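Local structure of TRAP dicarboxylate transporter-DctP subunit (Desulfovibrio salexigens, 4N6D) at residues A[113-127]-A[325-339]. The protein probably binds a small organic solute in the periplasm and delivers it to a TRAP-type membrane transporter. Residues are numbered along the deposited sequence; the frame is centred on the assembly and turned at random. Where two conformers were deposited one is given.
Sequences GFTSSTSASLALWDL and VLSDVEELRIKYEGK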
ATOM      1  N   GLY A 113      -3.841 -10.413  -6.391  1.00 11.60           N
ATOM      2  CA  GLY A 113      -2.747 -11.359  -6.503  1.00  7.64           C
ATOM      3  C   GLY A 113      -1.340 -10.791  -6.472  1.00  9.04           C
ATOM      4  O   GLY A 113      -0.394 -11.525  -6.729  1.00 10.98           O
ATOM      5  N   PHE A 114      -1.159  -9.512  -6.144  1.00  7.25           N
ATOM      6  CA  PHE A 114       0.196  -8.976  -6.033  1.00  7.23           C
ATOM      7  C   PHE A 114       0.916  -9.578  -4.838  1.00 10.59           C
ATOM      8  O   PHE A 114       0.326  -9.760  -3.780  1.00 11.12           O
ATOM      9  CB  PHE A 114       0.165  -7.445  -5.938  1.00  9.00           C
ATOM     10  CG  PHE A 114      -0.061  -6.782  -7.273  1.00  8.77           C
ATOM     11  CD1 PHE A 114      -1.353  -6.563  -7.741  1.00  8.60           C
ATOM     12  CD2 PHE A 114       1.010  -6.433  -8.067  1.00  7.18           C
ATOM     13  CE1 PHE A 114      -1.573  -5.995  -8.980  1.00  9.48           C
ATOM     14  CE2 PHE A 114       0.798  -5.841  -9.324  1.00  8.94           C
ATOM     15  CZ  PHE A 114      -0.489  -5.632  -9.775  1.00 10.75           C
ATOM     16  N   THR A 115       2.195  -9.893  -5.008  1.00  9.20           N
ATOM     17  CA  THR A 115       2.929 -10.605  -3.955  1.00  8.24           C
ATOM     18  C   THR A 115       4.112  -9.820  -3.407  1.00  9.53           C
ATOM     19  O   THR A 115       4.909 -10.349  -2.631  1.00 11.45           O
ATOM     20  CB  THR A 115       3.445 -11.952  -4.484  1.00 11.62           C
ATOM     21  OG1 THR A 115       4.333 -11.723  -5.575  1.00 12.68           O
ATOM     22  CG2 THR A 115       2.287 -12.828  -4.953  1.00 13.32           C
ATOM     23  N   SER A 116       4.231  -8.553  -3.799  1.00  9.79           N
ATOM     24  CA  SER A 116       5.299  -7.706  -3.275  1.00  8.57           C
ATOM     25  C   SER A 116       4.924  -6.249  -3.436  1.00 10.10           C
ATOM     26  O   SER A 116       4.082  -5.907  -4.275  1.00  8.64           O
ATOM     27  CB  SER A 116       6.642  -7.967  -3.975  1.00 11.00           C
ATOM     28  OG  SER A 116       6.656  -7.438  -5.290  1.00 11.75           O
ATOM     29  N   SER A 117       5.560  -5.404  -2.628  1.00  8.51           N
ATOM     30  CA  SER A 117       5.403  -3.960  -2.720  1.00  8.23           C
ATOM     31  C   SER A 117       5.987  -3.432  -4.023  1.00  9.03           C
ATOM     32  O   SER A 117       5.420  -2.534  -4.643  1.00  8.37           O
ATOM     33  CB  SER A 117       6.106  -3.306  -1.538  1.00  9.54           C
ATOM     34  OG  SER A 117       5.989  -1.881  -1.608  1.00  8.43           O
ATOM     35  N   THR A 118       7.111  -4.025  -4.441  1.00  9.64           N
ATOM     36  CA  THR A 118       7.795  -3.591  -5.644  1.00  8.62           C
ATOM     37  C   THR A 118       6.904  -3.733  -6.865  1.00  8.68           C
ATOM     38  O   THR A 118       6.760  -2.781  -7.637  1.00  8.90           O
ATOM     39  CB  THR A 118       9.121  -4.342  -5.867  1.00  9.80           C
ATOM     40  OG1 THR A 118      10.007  -4.086  -4.778  1.00 11.86           O
ATOM     41  CG2 THR A 118       9.807  -3.877  -7.132  1.00 11.80           C
ATOM     42  N   SER A 119       6.300  -4.911  -7.044  1.00  8.19           N
ATOM     43  CA  SER A 119       5.499  -5.152  -8.214  1.00  7.44           C
ATOM     44  C   SER A 119       4.203  -4.353  -8.187  1.00  8.29           C
ATOM     45  O   SER A 119       3.767  -3.845  -9.199  1.00  9.28           O
ATOM     46  CB  SER A 119       5.191  -6.643  -8.400  1.00  8.98           C
ATOM     47  OG  SER A 119       4.535  -7.157  -7.260  1.00 10.06           O
ATOM     48  N   ALA A 120       3.600  -4.225  -7.013  1.00  7.79           N
ATOM     49  CA  ALA A 120       2.383  -3.455  -6.905  1.00  7.60           C
ATOM     50  C   ALA A 120       2.679  -1.983  -7.135  1.00  8.39           C
ATOM     51  O   ALA A 120       1.875  -1.289  -7.746  1.00  7.37           O
ATOM     52  CB  ALA A 120       1.742  -3.667  -5.544  1.00  7.92           C
ATOM     53  N   SER A 121       3.814  -1.501  -6.633  1.00  9.00           N
ATOM     54  CA  SER A 121       4.127  -0.066  -6.764  1.00  9.45           C
ATOM     55  C   SER A 121       4.341   0.291  -8.233  1.00 10.42           C
ATOM     56  O   SER A 121       3.820   1.302  -8.733  1.00 10.02           O
ATOM     57  CB  SER A 121       5.381   0.306  -5.965  1.00  7.85           C
ATOM     58  OG  SER A 121       5.150   0.206  -4.569  1.00  7.78           O
ATOM     59  N   LEU A 122       5.116  -0.534  -8.922  1.00  8.56           N
ATOM     60  CA  LEU A 122       5.415  -0.251 -10.312  1.00  9.33           C
ATOM     61  C   LEU A 122       4.173  -0.438 -11.179  1.00 12.84           C
ATOM     62  O   LEU A 122       3.964   0.345 -12.111  1.00 10.10           O
ATOM     63  CB  LEU A 122       6.564  -1.116 -10.821  1.00  9.57           C
ATOM     64  CG  LEU A 122       7.940  -0.629 -10.368  1.00 11.67           C
ATOM     65  CD1 LEU A 122       8.965  -1.682 -10.600  1.00 12.85           C
ATOM     66  CD2 LEU A 122       8.253   0.688 -11.098  1.00 14.73           C
ATOM     67  N   ALA A 123       3.355  -1.456 -10.881  1.00  8.86           N
ATOM     68  CA  ALA A 123       2.123  -1.642 -11.647  1.00  9.02           C
ATOM     69  C   ALA A 123       1.181  -0.459 -11.449  1.00  7.47           C
ATOM     70  O   ALA A 123       0.560   0.015 -12.401  1.00  8.35           O
ATOM     71  CB  ALA A 123       1.418  -2.956 -11.289  1.00  7.04           C
ATOM     72  N   LEU A 124       1.084   0.036 -10.215  1.00  7.70           N
ATOM     73  CA  LEU A 124       0.232   1.192  -9.927  1.00  7.43           C
ATOM     74  C   LEU A 124       0.663   2.436 -10.715  1.00  7.83           C
ATOM     75  O   LEU A 124      -0.184   3.135 -11.312  1.00  8.67           O
ATOM     76  CB  LEU A 124       0.229   1.470  -8.423  1.00  5.87           C
ATOM     77  CG  LEU A 124      -0.529   2.693  -7.905  1.00  8.55           C
ATOM     78  CD1 LEU A 124      -2.023   2.653  -8.187  1.00  8.05           C
ATOM     79  CD2 LEU A 124      -0.234   2.779  -6.449  1.00  7.56           C
ATOM     80  N   TRP A 125       1.959   2.713 -10.709  1.00  9.42           N
ATOM     81  CA  TRP A 125       2.498   3.868 -11.438  1.00  9.12           C
ATOM     82  C   TRP A 125       2.222   3.719 -12.937  1.00  9.00           C
ATOM     83  O   TRP A 125       1.802   4.679 -13.605  1.00  9.82           O
ATOM     84  CB  TRP A 125       4.005   4.007 -11.173  1.00  7.39           C
ATOM     85  CG  TRP A 125       4.594   5.099 -11.977  1.00  8.87           C
ATOM     86  CD1 TRP A 125       5.387   4.965 -13.083  1.00 12.94           C
ATOM     87  CD2 TRP A 125       4.390   6.501 -11.796  1.00  9.91           C
ATOM     88  NE1 TRP A 125       5.698   6.202 -13.595  1.00 11.54           N
ATOM     89  CE2 TRP A 125       5.113   7.164 -12.811  1.00 10.28           C
ATOM     90  CE3 TRP A 125       3.673   7.263 -10.866  1.00  9.92           C
ATOM     91  CZ2 TRP A 125       5.130   8.549 -12.929  1.00 14.31           C
ATOM     92  CZ3 TRP A 125       3.709   8.648 -10.975  1.00 10.56           C
ATOM     93  CH2 TRP A 125       4.434   9.273 -11.991  1.00 12.19           C
ATOM     94  N   ASP A 126       2.463   2.522 -13.477  1.00  8.29           N
ATOM     95  CA  ASP A 126       2.188   2.285 -14.885  1.00  7.63           C
ATOM     96  C   ASP A 126       0.702   2.455 -15.224  1.00 10.36           C
ATOM     97  O   ASP A 126       0.355   2.994 -16.287  1.00 11.06           O
ATOM     98  CB  ASP A 126       2.627   0.887 -15.343  1.00 10.07           C
ATOM     99  CG  ASP A 126       4.117   0.762 -15.558  1.00 13.88           C
ATOM    100  OD1 ASP A 126       4.838   1.783 -15.511  1.00 12.74           O
ATOM    101  OD2 ASP A 126       4.552  -0.378 -15.852  1.00 13.91           O
ATOM    102  N   LEU A 127      -0.178   1.975 -14.348  1.00  6.94           N
ATOM    103  CA  LEU A 127      -1.594   2.092 -14.613  1.00  6.36           C
ATOM    104  C   LEU A 127      -1.991   3.563 -14.629  1.00  9.59           C
ATOM    105  O   LEU A 127      -2.741   3.996 -15.507  1.00  9.27           O
ATOM    106  CB  LEU A 127      -2.432   1.305 -13.593  1.00  7.47           C
ATOM    107  CG  LEU A 127      -3.914   1.277 -13.946  1.00  9.20           C
ATOM    108  CD1 LEU A 127      -4.200   0.233 -15.045  1.00 10.87           C
ATOM    109  CD2 LEU A 127      -4.793   1.027 -12.711  1.00  9.28           C
ATOM    110  N   VAL A 325      -9.749  -2.090 -17.001  1.00  7.91           N
ATOM    111  CA  VAL A 325      -8.736  -1.753 -16.022  1.00  7.44           C
ATOM    112  C   VAL A 325      -8.212  -3.028 -15.355  1.00  7.91           C
ATOM    113  O   VAL A 325      -6.993  -3.198 -15.205  1.00  8.44           O
ATOM    114  CB  VAL A 325      -9.308  -0.815 -14.943  1.00  6.59           C
ATOM    115  CG1 VAL A 325      -8.323  -0.640 -13.792  1.00  9.75           C
ATOM    116  CG2 VAL A 325      -9.669   0.552 -15.547  1.00 10.26           C
ATOM    117  N   LEU A 326      -9.109  -3.927 -14.946  1.00  6.86           N
ATOM    118  CA  LEU A 326      -8.676  -5.162 -14.287  1.00  7.08           C
ATOM    119  C   LEU A 326      -7.793  -6.002 -15.204  1.00  7.35           C
ATOM    120  O   LEU A 326      -6.826  -6.597 -14.771  1.00  8.85           O
ATOM    121  CB  LEU A 326      -9.864  -5.998 -13.823  1.00  6.98           C
ATOM    122  CG  LEU A 326     -10.633  -5.418 -12.627  1.00  6.60           C
ATOM    123  CD1 LEU A 326     -12.045  -5.950 -12.539  1.00  6.70           C
ATOM    124  CD2 LEU A 326      -9.876  -5.664 -11.342  1.00  8.86           C
ATOM    125  N   SER A 327      -8.135  -6.069 -16.476  0.51  7.68           N
ATOM    126  CA  SER A 327      -7.290  -6.776 -17.437  0.51  9.12           C
ATOM    127  C   SER A 327      -5.898  -6.171 -17.449  0.51  9.18           C
ATOM    128  O   SER A 327      -4.882  -6.870 -17.361  0.51 11.18           O
ATOM    129  CB  SER A 327      -7.868  -6.672 -18.835  0.51  9.69           C
ATOM    130  OG  SER A 327      -9.075  -7.391 -18.941  0.51  9.51           O
ATOM    131  N   ASP A 328      -5.846  -4.857 -17.592  1.00  9.14           N
ATOM    132  CA  ASP A 328      -4.572  -4.175 -17.646  1.00  9.62           C
ATOM    133  C   ASP A 328      -3.741  -4.370 -16.378  1.00  9.52           C
ATOM    134  O   ASP A 328      -2.518  -4.480 -16.446  1.00 10.28           O
ATOM    135  CB  ASP A 328      -4.778  -2.688 -17.906  1.00  8.55           C
ATOM    136  CG  ASP A 328      -5.209  -2.402 -19.323  1.00 16.75           C
ATOM    137  OD1 ASP A 328      -5.128  -3.322 -20.171  1.00 16.45           O
ATOM    138  OD2 ASP A 328      -5.613  -1.238 -19.585  1.00 13.26           O
ATOM    139  N   VAL A 329      -4.402  -4.443 -15.228  1.00  7.37           N
ATOM    140  CA  VAL A 329      -3.707  -4.630 -13.961  1.00  8.01           C
ATOM    141  C   VAL A 329      -3.027  -6.003 -13.958  1.00 10.57           C
ATOM    142  O   VAL A 329      -1.874  -6.117 -13.541  1.00  9.71           O
ATOM    143  CB  VAL A 329      -4.653  -4.492 -12.758  1.00  9.04           C
ATOM    144  CG1 VAL A 329      -3.991  -4.949 -11.463  1.00 10.66           C
ATOM    145  CG2 VAL A 329      -5.070  -3.025 -12.620  1.00  8.35           C
ATOM    146  N   GLU A 330      -3.726  -7.032 -14.426  1.00  7.88           N
ATOM    147  CA  GLU A 330      -3.121  -8.376 -14.436  1.00  8.36           C
ATOM    148  C   GLU A 330      -1.921  -8.420 -15.389  1.00  8.74           C
ATOM    149  O   GLU A 330      -0.914  -9.090 -15.125  1.00  9.11           O
ATOM    150  CB  GLU A 330      -4.150  -9.452 -14.805  1.00  8.60           C
ATOM    151  CG  GLU A 330      -3.575 -10.864 -15.000  1.00  9.23           C
ATOM    152  CD  GLU A 330      -3.054 -11.537 -13.734  1.00  9.42           C
ATOM    153  OE1 GLU A 330      -3.129 -10.963 -12.626  1.00  9.60           O
ATOM    154  OE2 GLU A 330      -2.592 -12.686 -13.861  1.00 10.02           O
ATOM    155  N   GLU A 331      -2.042  -7.731 -16.513  1.00  9.37           N
ATOM    156  CA  GLU A 331      -0.939  -7.671 -17.461  1.00 10.04           C
ATOM    157  C   GLU A 331       0.283  -7.055 -16.772  1.00  9.04           C
ATOM    158  O   GLU A 331       1.399  -7.549 -16.928  1.00  9.54           O
ATOM    159  CB  GLU A 331      -1.331  -6.875 -18.711  1.00 10.81           C
ATOM    160  CG  GLU A 331      -0.171  -6.663 -19.711  1.00 11.70           C
ATOM    161  CD  GLU A 331      -0.565  -5.933 -20.976  1.00 20.50           C
ATOM    162  OE1 GLU A 331      -1.633  -5.287 -20.997  1.00 17.79           O
ATOM    163  OE2 GLU A 331       0.197  -6.024 -21.975  1.00 21.52           O
ATOM    164  N   LEU A 332       0.065  -5.985 -16.015  1.00  8.65           N
ATOM    165  CA  LEU A 332       1.141  -5.321 -15.290  1.00  9.45           C
ATOM    166  C   LEU A 332       1.692  -6.196 -14.160  1.00  9.38           C
ATOM    167  O   LEU A 332       2.903  -6.198 -13.917  1.00 11.62           O
ATOM    168  CB  LEU A 332       0.664  -3.963 -14.755  1.00  8.26           C
ATOM    169  CG  LEU A 332       0.383  -2.952 -15.867  1.00  8.67           C
ATOM    170  CD1 LEU A 332      -0.361  -1.764 -15.286  1.00  8.85           C
ATOM    171  CD2 LEU A 332       1.675  -2.488 -16.530  1.00 11.92           C
ATOM    172  N   ARG A 333       0.827  -6.940 -13.472  1.00  8.68           N
ATOM    173  CA  ARG A 333       1.296  -7.852 -12.435  1.00  8.98           C
ATOM    174  C   ARG A 333       2.284  -8.879 -13.025  1.00  9.65           C
ATOM    175  O   ARG A 333       3.362  -9.134 -12.480  1.00 10.05           O
ATOM    176  CB  ARG A 333       0.117  -8.607 -11.782  1.00  8.86           C
ATOM    177  CG  ARG A 333       0.550  -9.396 -10.528  1.00  9.20           C
ATOM    178  CD  ARG A 333      -0.540 -10.297  -9.961  1.00  9.23           C
ATOM    179  NE  ARG A 333      -0.870 -11.346 -10.902  1.00  9.61           N
ATOM    180  CZ  ARG A 333      -0.154 -12.446 -11.093  1.00 14.71           C
ATOM    181  NH1 ARG A 333       0.933 -12.694 -10.370  1.00 14.65           N
ATOM    182  NH2 ARG A 333      -0.546 -13.321 -12.006  1.00 13.58           N
ATOM    183  N   ILE A 334       1.875  -9.499 -14.127  1.00  9.83           N
ATOM    184  CA  ILE A 334       2.742 -10.471 -14.774  1.00 10.51           C
ATOM    185  C   ILE A 334       4.058  -9.816 -15.231  1.00 10.72           C
ATOM    186  O   ILE A 334       5.134 -10.421 -15.151  1.00 11.30           O
ATOM    187  CB  ILE A 334       2.021 -11.141 -15.942  1.00 10.69           C
ATOM    188  CG1 ILE A 334       0.856 -11.955 -15.411  1.00 10.65           C
ATOM    189  CG2 ILE A 334       2.962 -12.089 -16.693  1.00 11.43           C
ATOM    190  CD1 ILE A 334      -0.082 -12.484 -16.489  1.00 10.79           C
ATOM    191  N   LYS A 335       3.981  -8.601 -15.750  1.00 10.85           N
ATOM    192  CA  LYS A 335       5.201  -7.906 -16.170  1.00 10.94           C
ATOM    193  C   LYS A 335       6.229  -7.808 -15.028  1.00 12.52           C
ATOM    194  O   LYS A 335       7.436  -7.949 -15.247  1.00 13.31           O
ATOM    195  CB  LYS A 335       4.843  -6.492 -16.656  1.00 10.57           C
ATOM    196  CG  LYS A 335       6.014  -5.614 -17.075  1.00 13.16           C
ATOM    197  CD  LYS A 335       5.436  -4.252 -17.503  1.00 20.93           C
ATOM    198  CE  LYS A 335       6.479  -3.231 -17.909  1.00 32.44           C
ATOM    199  NZ  LYS A 335       5.778  -1.906 -18.109  1.00 38.00           N
ATOM    200  N   TYR A 336       5.758  -7.551 -13.816  1.00 10.45           N
ATOM    201  CA  TYR A 336       6.658  -7.270 -12.705  1.00 10.66           C
ATOM    202  C   TYR A 336       6.909  -8.457 -11.792  1.00 14.26           C
ATOM    203  O   TYR A 336       7.882  -8.446 -11.014  1.00 12.11           O
ATOM    204  CB  TYR A 336       6.159  -6.040 -11.911  1.00 10.09           C
ATOM    205  CG  TYR A 336       6.319  -4.779 -12.727  1.00 13.07           C
ATOM    206  CD1 TYR A 336       7.573  -4.327 -13.080  1.00 10.95           C
ATOM    207  CD2 TYR A 336       5.223  -4.047 -13.161  1.00 11.24           C
ATOM    208  CE1 TYR A 336       7.734  -3.203 -13.860  1.00 13.79           C
ATOM    209  CE2 TYR A 336       5.371  -2.918 -13.943  1.00  9.47           C
ATOM    210  CZ  TYR A 336       6.637  -2.495 -14.284  1.00 12.21           C
ATOM    211  OH  TYR A 336       6.800  -1.368 -15.052  1.00 15.74           O
ATOM    212  N   GLU A 337       6.066  -9.490 -11.905  1.00 11.15           N
ATOM    213  CA  GLU A 337       6.185 -10.675 -11.049  1.00 13.14           C
ATOM    214  C   GLU A 337       6.393 -11.937 -11.827  1.00 26.65           C
ATOM    215  O   GLU A 337       7.130 -12.808 -11.385  1.00 40.23           O
ATOM    216  CB  GLU A 337       4.919 -10.946 -10.228  1.00 20.35           C
ATOM    217  CG  GLU A 337       4.419  -9.819  -9.442  1.00 11.70           C
ATOM    218  CD  GLU A 337       3.399 -10.210  -8.379  1.00 14.02           C
ATOM    219  OE1 GLU A 337       2.902 -11.364  -8.332  1.00 15.91           O
ATOM    220  OE2 GLU A 337       3.109  -9.321  -7.568  1.00 11.72           O
ATOM    221  N   GLY A 338       5.720 -12.033 -12.970  1.00 22.78           N
ATOM    222  CA  GLY A 338       5.506 -13.301 -13.655  1.00 26.77           C
ATOM    223  C   GLY A 338       6.337 -14.448 -13.112  1.00 25.33           C
ATOM    224  O   GLY A 338       7.559 -14.327 -13.070  1.00 26.39           O
ATOM    225  N   LYS A 339       5.688 -15.563 -12.748  1.00 27.11           N
ATOM    226  CA  LYS A 339       6.404 -16.762 -12.267  1.00 28.07           C
ATOM    227  C   LYS A 339       6.538 -17.845 -13.318  1.00 30.09           C
ATOM    228  O   LYS A 339       7.311 -18.792 -13.129  1.00 24.91           O
ATOM    229  CB  LYS A 339       5.696 -17.402 -11.063  1.00 28.91           C
ATOM    230  CG  LYS A 339       5.768 -16.586  -9.798  1.00 38.93           C
ATOM    231  CD  LYS A 339       4.831 -15.431  -9.916  1.00 42.91           C
ATOM    232  CE  LYS A 339       4.671 -14.699  -8.607  1.00 34.96           C
ATOM    233  NZ  LYS A 339       3.531 -13.825  -8.772  1.00 17.71           N
TER
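Tyr-336 lies as a knob among Ser-119, Leu-122, Ala-123 and Asp-126. Its ring is sandwiched. CB of Leu-122 makes a CH-pi contact over one face, 3.7 Å from the ring centroid and close to the normal, and CG of Lys-335 covers the opposite face. The phenol OH gives a short 2.6 Å bond to OD2 of Asp-126, which lies at the ring edge. NZ of Lys-335 reaches the same OD2 at 3.0 Å in a salt bridge, from the other face of the carboxylate plane. The fully extended lysine chain carries it there. Arg-260 is the fourth member of this polar group: it hydrogen-bonds Tyr-336 OH and forms a salt bridge to Asp-126 OD1.

Glu-337 ties the loop at Thr-115 to the first turn of helix 117-131. Its OE2 accepts from Thr-115 N (2.8 Å, 166°, syn side) and, through its anti lone pair, from Ser-119 OG (2.6 Å). OE1 takes Arg-333 NH1 and Lys-339 NZ. Two cations on this oxygen would probably keep the carboxylate charged. Arg-333 also grips Glu-330 side-on with NE and NH2. Arg-333 CG, anti to the backbone N (chi1 -170°), lies over the Phe-114 face, 3.9 Å from the centroid. Val-329 CG1 meets that ring at its edge.

The axes of 117-127 and 325-337 come within 8.8 Å, with 134° between their N-to-C directions. Ala-123 CB meets Leu-332 CB. Leu-127 is a second knob, among Val-325, Asp-328, Val-329 and Leu-332. Asp-328 binds Lys-130 and Tyr-131. This knobs-into-holes packing joins the C-terminal helix 322-337 to helix 117-131 of a family 7 solute-binding protein. Helix 117-131 also touches strand 139-146 and the long helix 249-285, while Val-325 meets helix 294-317.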